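Local coordinates for iodotyrosine deiodinase (Thermotoga neapolitana, PDB 6TYK), which catalyses the reductive, FMN-dependent dehalogenation of halotyrosines such as 3-iodo-L-tyrosine and 3,5-diiodo-L-tyrosine, releasing halide and L-tyrosine, at residues L133-Y138 / V160-G165. Sequence-based numbering, arbitrary orientation. Where two conformers were deposited one is given.
With FMN (flavin mononucleotide), chain C; IYR (3-iodo-tyrosine), chain D.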
ATOM      1  N   LEU A 133      -7.879 -17.344  -2.659  1.00 13.88           N
ATOM      2  CA  LEU A 133      -8.787 -16.467  -3.383  1.00 13.57           C
ATOM      3  C   LEU A 133      -7.981 -15.593  -4.307  1.00 14.95           C
ATOM      4  O   LEU A 133      -6.788 -15.375  -4.083  1.00 18.86           O
ATOM      5  CB  LEU A 133      -9.593 -15.604  -2.417  1.00 13.54           C
ATOM      6  CG  LEU A 133     -10.450 -16.419  -1.454  1.00 15.07           C
ATOM      7  CD1 LEU A 133     -11.163 -15.506  -0.489  1.00 16.89           C
ATOM      8  CD2 LEU A 133     -11.445 -17.272  -2.226  1.00 18.23           C
ATOM      9  N   GLY A 134      -8.633 -15.106  -5.356  1.00 13.87           N
ATOM     10  CA  GLY A 134      -7.993 -14.248  -6.329  1.00 14.31           C
ATOM     11  C   GLY A 134      -8.623 -12.876  -6.294  1.00 12.56           C
ATOM     12  O   GLY A 134      -9.730 -12.690  -5.762  1.00 12.89           O
ATOM     13  N   SER A 135      -7.916 -11.910  -6.861  1.00 11.78           N
ATOM     14  CA  SER A 135      -8.470 -10.574  -6.995  0.50 11.64           C
ATOM     15  C   SER A 135      -7.693  -9.752  -8.004  1.00 10.69           C
ATOM     16  O   SER A 135      -6.693 -10.203  -8.574  1.00 10.74           O
ATOM     17  CB  SER A 135      -8.543  -9.850  -5.646  0.50 13.18           C
ATOM     18  OG  SER A 135      -9.307  -8.651  -5.748  0.50 12.22           O
ATOM     19  N   VAL A 136      -8.221  -8.574  -8.280  1.00 11.38           N
ATOM     20  CA  VAL A 136      -7.593  -7.608  -9.158  1.00 13.65           C
ATOM     21  C   VAL A 136      -7.953  -6.235  -8.592  1.00 11.92           C
ATOM     22  O   VAL A 136      -9.111  -5.991  -8.263  1.00 14.03           O
ATOM     23  CB  VAL A 136      -8.095  -7.744 -10.613  1.00 14.92           C
ATOM     24  CG1 VAL A 136      -9.622  -7.723 -10.678  1.00 14.74           C
ATOM     25  CG2 VAL A 136      -7.505  -6.649 -11.489  1.00 15.67           C
ATOM     26  N   PRO A 137      -6.960  -5.353  -8.414  1.00 12.94           N
ATOM     27  CA  PRO A 137      -7.282  -4.000  -7.966  1.00 13.46           C
ATOM     28  C   PRO A 137      -7.851  -3.230  -9.139  1.00 14.40           C
ATOM     29  O   PRO A 137      -7.112  -2.709  -9.953  1.00 20.63           O
ATOM     30  CB  PRO A 137      -5.916  -3.424  -7.563  1.00 12.84           C
ATOM     31  CG  PRO A 137      -4.991  -4.603  -7.475  1.00 14.73           C
ATOM     32  CD  PRO A 137      -5.508  -5.566  -8.496  1.00 15.07           C
ATOM     33  N   TYR A 138      -9.162  -3.192  -9.238  1.00 11.54           N
ATOM     34  CA  TYR A 138      -9.805  -2.588 -10.383  1.00 11.97           C
ATOM     35  C   TYR A 138     -10.070  -1.112 -10.125  1.00 10.33           C
ATOM     36  O   TYR A 138     -10.668  -0.739  -9.112  1.00 10.67           O
ATOM     37  CB  TYR A 138     -11.086  -3.341 -10.730  1.00 12.44           C
ATOM     38  CG  TYR A 138     -11.816  -2.670 -11.851  1.00 11.67           C
ATOM     39  CD1 TYR A 138     -11.192  -2.477 -13.073  1.00 12.82           C
ATOM     40  CD2 TYR A 138     -13.099  -2.171 -11.678  1.00 12.72           C
ATOM     41  CE1 TYR A 138     -11.830  -1.831 -14.100  1.00 12.77           C
ATOM     42  CE2 TYR A 138     -13.754  -1.526 -12.703  1.00 13.77           C
ATOM     43  CZ  TYR A 138     -13.113  -1.359 -13.910  1.00 13.12           C
ATOM     44  OH  TYR A 138     -13.749  -0.706 -14.938  1.00 16.62           O
ATOM     45  N   VAL A 160     -10.574   1.582  -4.555  1.00 11.45           N
ATOM     46  CA  VAL A 160     -10.387   0.464  -5.459  1.00 10.58           C
ATOM     47  C   VAL A 160     -11.556  -0.494  -5.319  1.00 10.62           C
ATOM     48  O   VAL A 160     -12.160  -0.588  -4.250  1.00 12.07           O
ATOM     49  CB  VAL A 160      -9.048  -0.271  -5.174  1.00 10.56           C
ATOM     50  CG1 VAL A 160      -9.017  -0.877  -3.763  1.00 12.37           C
ATOM     51  CG2 VAL A 160      -8.799  -1.335  -6.208  1.00 13.04           C
ATOM     52  N   ILE A 161     -11.902  -1.150  -6.421  1.00  9.70           N
ATOM     53  CA  ILE A 161     -12.878  -2.230  -6.417  1.00 10.82           C
ATOM     54  C   ILE A 161     -12.081  -3.506  -6.536  1.00 10.94           C
ATOM     55  O   ILE A 161     -11.348  -3.696  -7.511  1.00 11.63           O
ATOM     56  CB  ILE A 161     -13.825  -2.110  -7.623  1.00 12.08           C
ATOM     57  CG1 ILE A 161     -14.636  -0.814  -7.530  1.00 13.16           C
ATOM     58  CG2 ILE A 161     -14.734  -3.343  -7.731  1.00 13.43           C
ATOM     59  CD1 ILE A 161     -15.338  -0.469  -8.829  1.00 14.73           C
ATOM     60  N   LEU A 162     -12.211  -4.383  -5.552  1.00 11.55           N
ATOM     61  CA  LEU A 162     -11.501  -5.654  -5.582  1.00 11.03           C
ATOM     62  C   LEU A 162     -12.480  -6.800  -5.766  1.00 10.20           C
ATOM     63  O   LEU A 162     -13.080  -7.268  -4.799  1.00 11.09           O
ATOM     64  CB  LEU A 162     -10.732  -5.879  -4.277  1.00 12.66           C
ATOM     65  CG  LEU A 162      -9.569  -4.942  -3.981  1.00 17.07           C
ATOM     66  CD1 LEU A 162      -9.192  -5.063  -2.514  1.00 19.98           C
ATOM     67  CD2 LEU A 162      -8.371  -5.275  -4.847  1.00 16.68           C
ATOM     68  N   PRO A 163     -12.656  -7.260  -7.008  1.00 11.64           N
ATOM     69  CA  PRO A 163     -13.428  -8.489  -7.194  1.00 12.36           C
ATOM     70  C   PRO A 163     -12.689  -9.620  -6.499  1.00 12.63           C
ATOM     71  O   PRO A 163     -11.466  -9.721  -6.631  1.00 13.66           O
ATOM     72  CB  PRO A 163     -13.426  -8.690  -8.713  1.00 13.50           C
ATOM     73  CG  PRO A 163     -13.076  -7.335  -9.276  1.00 15.47           C
ATOM     74  CD  PRO A 163     -12.153  -6.719  -8.279  1.00 14.33           C
ATOM     75  N   VAL A 164     -13.415 -10.424  -5.731  1.00 11.68           N
ATOM     76  CA  VAL A 164     -12.812 -11.526  -4.996  1.00 12.76           C
ATOM     77  C   VAL A 164     -13.612 -12.795  -5.217  1.00 13.06           C
ATOM     78  O   VAL A 164     -14.838 -12.786  -5.179  1.00 14.45           O
ATOM     79  CB  VAL A 164     -12.743 -11.233  -3.487  1.00 14.12           C
ATOM     80  CG1 VAL A 164     -12.183 -12.447  -2.732  1.00 16.90           C
ATOM     81  CG2 VAL A 164     -11.883 -10.002  -3.232  1.00 15.65           C
ATOM     82  N   GLY A 165     -12.906 -13.889  -5.456  1.00 12.41           N
ATOM     83  CA  GLY A 165     -13.549 -15.177  -5.596  1.00 12.37           C
ATOM     84  C   GLY A 165     -12.496 -16.224  -5.867  1.00 12.35           C
ATOM     85  O   GLY A 165     -11.297 -15.956  -5.784  1.00 13.07           O
TER
HETATM   86  N1  FMN C 301      -5.981  -4.310 -13.641  1.00 11.67           N
HETATM   87  C2  FMN C 301      -7.057  -4.122 -14.463  1.00 12.49           C
HETATM   88  O2  FMN C 301      -7.400  -5.018 -15.214  1.00 13.99           O
HETATM   89  N3  FMN C 301      -7.758  -2.944 -14.443  1.00 12.73           N
HETATM   90  C4  FMN C 301      -7.389  -1.920 -13.616  1.00 12.53           C
HETATM   91  O4  FMN C 301      -8.040  -0.869 -13.625  1.00 13.36           O
HETATM   92  C4A FMN C 301      -6.295  -2.109 -12.768  1.00 10.92           C
HETATM   93  N5  FMN C 301      -5.910  -1.108 -11.903  1.00 12.83           N
HETATM   94  C5A FMN C 301      -4.839  -1.309 -11.049  1.00 12.28           C
HETATM   95  C6  FMN C 301      -4.474  -0.299 -10.169  1.00 11.62           C
HETATM   96  C7  FMN C 301      -3.418  -0.466  -9.286  1.00 11.06           C
HETATM   97  C7M FMN C 301      -3.068   0.662  -8.350  1.00 12.29           C
HETATM   98  C8  FMN C 301      -2.715  -1.662  -9.290  1.00 11.65           C
HETATM   99  C8M FMN C 301      -1.562  -1.876  -8.346  1.00 14.36           C
HETATM  100  C9  FMN C 301      -3.080  -2.675 -10.173  1.00 11.37           C
HETATM  101  C9A FMN C 301      -4.143  -2.511 -11.058  1.00 11.13           C
HETATM  102  N10 FMN C 301      -4.512  -3.509 -11.959  1.00 10.37           N
HETATM  103  C10 FMN C 301      -5.607  -3.317 -12.771  1.00 10.76           C
HETATM  104  C1' FMN C 301      -3.778  -4.819 -12.007  1.00 10.17           C
HETATM  105  C2' FMN C 301      -2.441  -4.648 -12.762  1.00 10.95           C
HETATM  106  O2' FMN C 301      -2.640  -4.566 -14.170  1.00 11.73           O
HETATM  107  C3' FMN C 301      -1.508  -5.805 -12.393  1.00 10.82           C
HETATM  108  O3' FMN C 301      -1.197  -5.685 -11.018  1.00 11.14           O
HETATM  109  C4' FMN C 301      -0.220  -5.845 -13.215  1.00 11.28           C
HETATM  110  O4' FMN C 301      -0.530  -6.111 -14.576  1.00 12.04           O
HETATM  111  C5' FMN C 301       0.721  -6.922 -12.698  1.00 10.63           C
HETATM  112  O5' FMN C 301       0.037  -8.156 -12.680  1.00 11.13           O
HETATM  113  P   FMN C 301       0.772  -9.503 -12.201  1.00 11.89           P
HETATM  114  O1P FMN C 301      -0.250 -10.603 -12.474  1.00 12.26           O
HETATM  115  O2P FMN C 301       1.032  -9.416 -10.723  1.00 13.77           O
HETATM  116  O3P FMN C 301       2.016  -9.679 -13.051  1.00 11.51           O
HETATM  117  N   IYR D 302      -9.043   0.290 -15.962  1.00 14.81           N
HETATM  118  CA  IYR D 302      -8.792  -0.139 -17.313  1.00 14.93           C
HETATM  119  CB  IYR D 302      -7.353   0.025 -17.830  1.00 14.20           C
HETATM  120  CC  IYR D 302      -6.277  -0.535 -16.965  1.00 13.58           C
HETATM  121  CD  IYR D 302      -5.557   0.325 -16.135  1.00 13.17           C
HETATM  122  CE  IYR D 302      -4.518  -0.129 -15.322  1.00 13.78           C
HETATM  123  IE  IYR D 302      -3.567   1.190 -14.130  1.00 20.46           I
HETATM  124  CF  IYR D 302      -4.180  -1.484 -15.361  1.00 12.10           C
HETATM  125  OF  IYR D 302      -3.174  -2.015 -14.605  1.00 12.57           O
HETATM  126  CG  IYR D 302      -4.897  -2.373 -16.183  1.00 13.34           C
HETATM  127  CH  IYR D 302      -5.925  -1.894 -16.988  1.00 13.24           C
HETATM  128  C   IYR D 302      -9.172  -1.593 -17.531  1.00 16.02           C
HETATM  129  O   IYR D 302      -9.228  -2.216 -18.591  1.00 17.41           O
HETATM  130  OXT IYR D 302      -9.488  -2.263 -16.396  1.00 14.99           O
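Tyr-138 and Ile-161 form an antiparallel bridge where the chain leaving 134-135, a short edge strand of the nitroreductase-fold sheet, continues as a loop beside strand 156-165; here Val-136 (CG2 near FMN N1) and Pro-137 line the flavin pocket. Two backbone bonds define the bridge: Tyr-138 N gives to Ile-161 O at 2.8 Å, and Ile-161 N returns to Tyr-138 O at 3.0 Å, the latter nearly straight (169° at the hydrogen). Chi1 of Tyr-138 (176°) sets CG anti to the backbone N; the ring lies beside Ile-161, both side chains pointing the same way, CD2 meeting Ile-161 CD1 at 4.0 Å. At the ring edge, Tyr-138 CE1 lies 3.3 Å from OXT of the iodotyrosine. The OH of Tyr-138 is hydrogen-bonded to OE2 of Glu-68, a substrate-binding residue. An alanine in place of Tyr-138 would probably leave Glu-68 without its phenol partner and open a gap beside Ile-161 CD1 and the iodotyrosine carboxylate. Pro-163, lacking an N-H, interrupts the pairing: its CD stands 3.1 Å from Val-136 O. The far end is uneven: Gly-134 N reaches Gly-165 O at 2.8 Å, nearly straight, whereas the return bond from Gly-165 N to Gly-134 O is weak at 3.4 Å. All twelve residues are buried, so the looseness lies in bonding, not solvent exposure. In one of its two conformers, Ser-135 OG donates to Pro-163 O at 2.6 Å, 39° out of the carbonyl plane.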